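Local coordinates for putative isomerase YbhH (Escherichia coli, PDB 6OTV), which is a putative isomerase of the PrpF family, in the diaminopimelate epimerase clan, and probably catalyses an isomerisation, at residues Pro25-Gln28 and Thr29-Asp32; Ser41-Asp44 and Leu45-Gly49. All coordinates share one frame; numbering follows the deposited sequence. Where two conformers were deposited one is given.

Contact 1 of 2, residues Pro25-Gln28 and Thr29-Asp32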
loop_
_atom_site.group_PDB
_atom_site.type_symbol
_atom_site.label_atom_id
_atom_site.label_comp_id
_atom_site.label_asym_id
_atom_site.label_seq_id
_atom_site.Cartn_x
_atom_site.Cartn_y
_atom_site.Cartn_z
ATOM N N PRO A 25 13.067 12.437 22.172
ATOM C CA PRO A 25 13.350 13.739 21.566
ATOM C C PRO A 25 13.612 13.608 20.074
ATOM O O PRO A 25 13.986 12.549 19.566
ATOM C CB PRO A 25 14.604 14.207 22.309
ATOM C CG PRO A 25 15.297 12.938 22.666
ATOM C CD PRO A 25 14.196 11.956 22.986
ATOM N N GLU A 26 13.407 14.722 19.370
ATOM C CA GLU A 26 13.596 14.716 17.924
ATOM C C GLU A 26 15.076 14.724 17.553
ATOM O O GLU A 26 15.448 14.212 16.491
ATOM C CB GLU A 26 12.869 15.910 17.303
ATOM C CG GLU A 26 12.790 15.890 15.788
ATOM C CD GLU A 26 11.883 16.980 15.245
ATOM O OE1 GLU A 26 10.996 17.447 15.994
ATOM O OE2 GLU A 26 12.058 17.372 14.072
ATOM N N ASP A 27 15.928 15.281 18.410
ATOM C CA ASP A 27 17.359 15.304 18.134
ATOM C C ASP A 27 17.923 13.888 18.149
ATOM O O ASP A 27 17.752 13.147 19.122
ATOM C CB ASP A 27 18.085 16.176 19.155
ATOM C CG ASP A 27 19.574 16.260 18.886
ATOM O OD1 ASP A 27 19.955 16.786 17.818
ATOM O OD2 ASP A 27 20.362 15.800 19.738
ATOM N N GLN A 28 18.604 13.518 17.062
ATOM C CA GLN A 28 19.057 12.142 16.896
ATOM C C GLN A 28 20.126 11.768 17.916
ATOM O O GLN A 28 20.175 10.618 18.366
ATOM C CB GLN A 28 19.575 11.940 15.472
ATOM C CG GLN A 28 19.854 10.497 15.095
ATOM C CD GLN A 28 21.335 10.181 15.053
ATOM O OE1 GLN A 28 22.152 10.903 15.625
ATOM N NE2 GLN A 28 21.691 9.099 14.367
ATOM N N THR A 29 20.980 12.718 18.299
ATOM C CA THR A 29 22.037 12.413 19.257
ATOM C C THR A 29 21.463 12.161 20.646
ATOM O O THR A 29 21.845 11.198 21.321
ATOM C CB THR A 29 23.057 13.551 19.289
ATOM O OG1 THR A 29 23.611 13.727 17.980
ATOM C CG2 THR A 29 24.180 13.238 20.269
ATOM N N GLN A 30 20.542 13.020 21.091
ATOM C CA GLN A 30 19.910 12.815 22.391
ATOM C C GLN A 30 19.069 11.545 22.400
ATOM O O GLN A 30 19.052 10.810 23.395
ATOM C CB GLN A 30 19.053 14.027 22.757
ATOM C CG GLN A 30 19.841 15.311 22.914
ATOM C CD GLN A 30 20.889 15.214 24.006
ATOM O OE1 GLN A 30 20.660 14.600 25.048
ATOM N NE2 GLN A 30 22.050 15.817 23.768
ATOM N N ARG A 31 18.361 11.274 21.300
ATOM C CA ARG A 31 17.565 10.054 21.215
ATOM C C ARG A 31 18.442 8.817 21.362
ATOM O O ARG A 31 18.103 7.893 22.110
ATOM C CB ARG A 31 16.799 10.017 19.891
ATOM C CG ARG A 31 16.022 8.730 19.655
ATOM C CD ARG A 31 15.395 8.691 18.265
ATOM N NE ARG A 31 16.389 8.773 17.196
ATOM C CZ ARG A 31 17.074 7.732 16.725
ATOM N NH1 ARG A 31 16.882 6.522 17.231
ATOM N NH2 ARG A 31 17.955 7.901 15.747
ATOM N N ASP A 32 19.583 8.793 20.668
ATOM C CA ASP A 32 20.469 7.636 20.739
ATOM C C ASP A 32 21.043 7.457 22.138
ATOM O O ASP A 32 21.201 6.324 22.608
ATOM C CB ASP A 32 21.591 7.771 19.710
ATOM C CG ASP A 32 21.116 7.505 18.296
ATOM O OD1 ASP A 32 19.927 7.160 18.121
ATOM O OD2 ASP A 32 21.933 7.638 17.360
#
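D27 caps the helix that Q28, T29, Q30 and R31 begin: it is the N-cap residue, and its carboxylate takes the backbone N-H of Q30. This capping bond runs 3.1 Å from Q30 N to D27 OD2, and the nitrogen meets the oxygen from above the carboxylate plane, 37° out of it. CG of D27 stands anti to its own backbone N (chi1 -178°), which swings the carboxylate forward, beside the chain entering the helix, to the N-H of Q30. The same OD2 also lies against aliphatic carbon, 3.3 Å from Q30 CG, and touches T29 CB.

Two backbone bonds set the helix going. R31 N donates to D27 O at 2.9 Å, nearly straight, and one residue on D32 N donates to Q28 O.

Nonpolar contact comes from P25, whose ring carbon CG lies 3.7 Å from R31 N and also packs against Q30 CB. It abuts the start of the helix from the preceding loop.

R31 NH2 and D32 OD1 form a salt bridge within the helix, but the aspartate oxygen lies well out of the guanidinium plane, leaving attraction of charge without a directed N-H. Chi1 of Q28 (-170°) carries its CG to the edge of that guanidinium, near its plane, 3.3 Å from R31 NH2; the bend at chi2 then turns the amide toward D32, with Q28 NE2 3.3 Å from D32 OD2 but poorly angled for a hydrogen bond.

Contact 2 of 2, residues Ser41-Asp44 and Leu45-Gly49; sequences SGND and LEIDG. With ACT (acetate ion), chain G.
N43 OD1 is gripped by two backbone N-H groups that reach it from opposite faces of its amide plane: L45 N at 2.9 Å and I47 N at 3.1 Å. Neither bond is straight, the one from L45 bending to 137°. CG stands anti to the backbone N of N43 (chi1 175°), which lays the amide over the loop and brings OD1 to both donors. E46 N donates to N43 O at 2.8 Å, closing a type I beta turn from N43 to E46; a second type I turn follows from E46 to G49. The asparagine thus ties its side chain into an Asx turn and its main chain into a beta turn.

On the amide's other branch, N43 ND2 donates to the OXT of an acetate, probably from the crystallisation liquor, at 3.3 Å. L45 CD1 touches that same oxygen, while I47 CG2 packs against N43 CG.

E46 turns the other way: its CG passes 3.6 Å from N43 O, and its carboxylate is held by S58 OG and G53 N. The loop joins helix 28-39 to strand 59-65, with S41 resting on M36 and E46 on M39 of that helix.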
loop_
_atom_site.group_PDB
_atom_site.type_symbol
_atom_site.label_atom_id
_atom_site.label_comp_id
_atom_site.label_asym_id
_atom_site.label_seq_id
_atom_site.Cartn_x
_atom_site.Cartn_y
_atom_site.Cartn_z
ATOM N N SER A 41 23.944 -0.074 27.162
ATOM C CA SER A 41 25.032 -0.184 26.200
ATOM C C SER A 41 26.366 0.184 26.836
ATOM O O SER A 41 26.459 1.125 27.630
ATOM C CB SER A 41 24.756 0.723 25.001
ATOM O OG SER A 41 25.824 0.686 24.072
ATOM N N GLY A 42 27.407 -0.569 26.481
ATOM C CA GLY A 42 28.755 -0.321 26.954
ATOM C C GLY A 42 29.286 -1.353 27.925
ATOM O O GLY A 42 30.454 -1.262 28.316
ATOM N N ASN A 43 28.474 -2.320 28.335
ATOM C CA ASN A 43 28.890 -3.377 29.245
ATOM C C ASN A 43 28.553 -4.717 28.610
ATOM O O ASN A 43 27.483 -4.872 28.014
ATOM C CB ASN A 43 28.201 -3.226 30.609
ATOM C CG ASN A 43 28.515 -4.368 31.554
ATOM O OD1 ASN A 43 27.773 -5.347 31.625
ATOM N ND2 ASN A 43 29.615 -4.244 32.292
ATOM N N ASP A 44 29.480 -5.675 28.735
ATOM C CA ASP A 44 29.317 -6.969 28.075
ATOM C C ASP A 44 28.009 -7.644 28.463
ATOM O O ASP A 44 27.404 -8.343 27.642
ATOM C CB ASP A 44 30.499 -7.886 28.404
ATOM C CG ASP A 44 31.782 -7.464 27.709
ATOM O OD1 ASP A 44 31.753 -6.482 26.937
ATOM O OD2 ASP A 44 32.823 -8.119 27.938
ATOM N N LEU A 45 27.556 -7.452 29.698
ATOM C CA LEU A 45 26.298 -8.020 30.157
ATOM C C LEU A 45 25.158 -7.012 30.127
ATOM O O LEU A 45 24.015 -7.382 30.416
ATOM C CB LEU A 45 26.452 -8.581 31.575
ATOM C CG LEU A 45 27.471 -9.711 31.737
ATOM C CD1 LEU A 45 27.525 -10.182 33.181
ATOM C CD2 LEU A 45 27.147 -10.870 30.802
ATOM N N GLU A 46 25.442 -5.761 29.756
ATOM C CA GLU A 46 24.492 -4.655 29.879
ATOM C C GLU A 46 23.906 -4.622 31.289
ATOM O O GLU A 46 22.690 -4.596 31.499
ATOM C CB GLU A 46 23.411 -4.738 28.798
ATOM C CG GLU A 46 23.979 -4.475 27.403
ATOM C CD GLU A 46 22.967 -4.623 26.283
ATOM O OE1 GLU A 46 22.213 -5.621 26.273
ATOM O OE2 GLU A 46 22.936 -3.740 25.399
ATOM N N ILE A 47 24.815 -4.616 32.266
ATOM C CA ILE A 47 24.456 -4.790 33.667
ATOM C C ILE A 47 23.638 -3.623 34.204
ATOM O O ILE A 47 22.921 -3.783 35.200
ATOM C CB ILE A 47 25.744 -5.000 34.492
ATOM C CG1 ILE A 47 25.434 -5.591 35.867
ATOM C CG2 ILE A 47 26.527 -3.698 34.621
ATOM C CD1 ILE A 47 24.994 -7.030 35.815
ATOM N N ASP A 48 23.710 -2.453 33.570
ATOM C CA ASP A 48 23.026 -1.262 34.060
ATOM C C ASP A 48 21.842 -0.868 33.182
ATOM O O ASP A 48 21.410 0.289 33.213
ATOM C CB ASP A 48 24.009 -0.097 34.181
ATOM C CG ASP A 48 23.655 0.848 35.319
ATOM O OD1 ASP A 48 22.860 0.453 36.199
ATOM O OD2 ASP A 48 24.167 1.988 35.336
ATOM N N GLY A 49 21.311 -1.804 32.399
ATOM C CA GLY A 49 20.135 -1.543 31.591
ATOM C C GLY A 49 19.229 -2.754 31.501
ATOM O O GLY A 49 19.399 -3.711 32.261
HETATM C C ACT G . 29.959 -7.108 34.853
HETATM O O ACT G . 31.123 -6.673 35.055
HETATM O OXT ACT G . 29.313 -7.158 33.774
HETATM C CH3 ACT G . 29.240 -7.660 36.119
#

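In the fold
Contacts 1 and 2 lie near opposite ends of helix 28-39: residues 25-32 start it, and residues 41-49 follow it on the way to strand 59-65. Their centres are about 20 Å apart and their nearest atoms about 7 Å, so they do not touch. Both are surface contacts, each some 24 Å from the chain centre, and both use a side-chain oxygen to accept from the backbone: one N-H in contact 1, two in contact 2. In contact 1 that acceptor is a carboxylate at a helix start, with a separate R31-D32 salt bridge on the helix; in contact 2 it is a neutral amide shaping a loop. Contact 2 includes one buried residue, E46, while contact 1 has none.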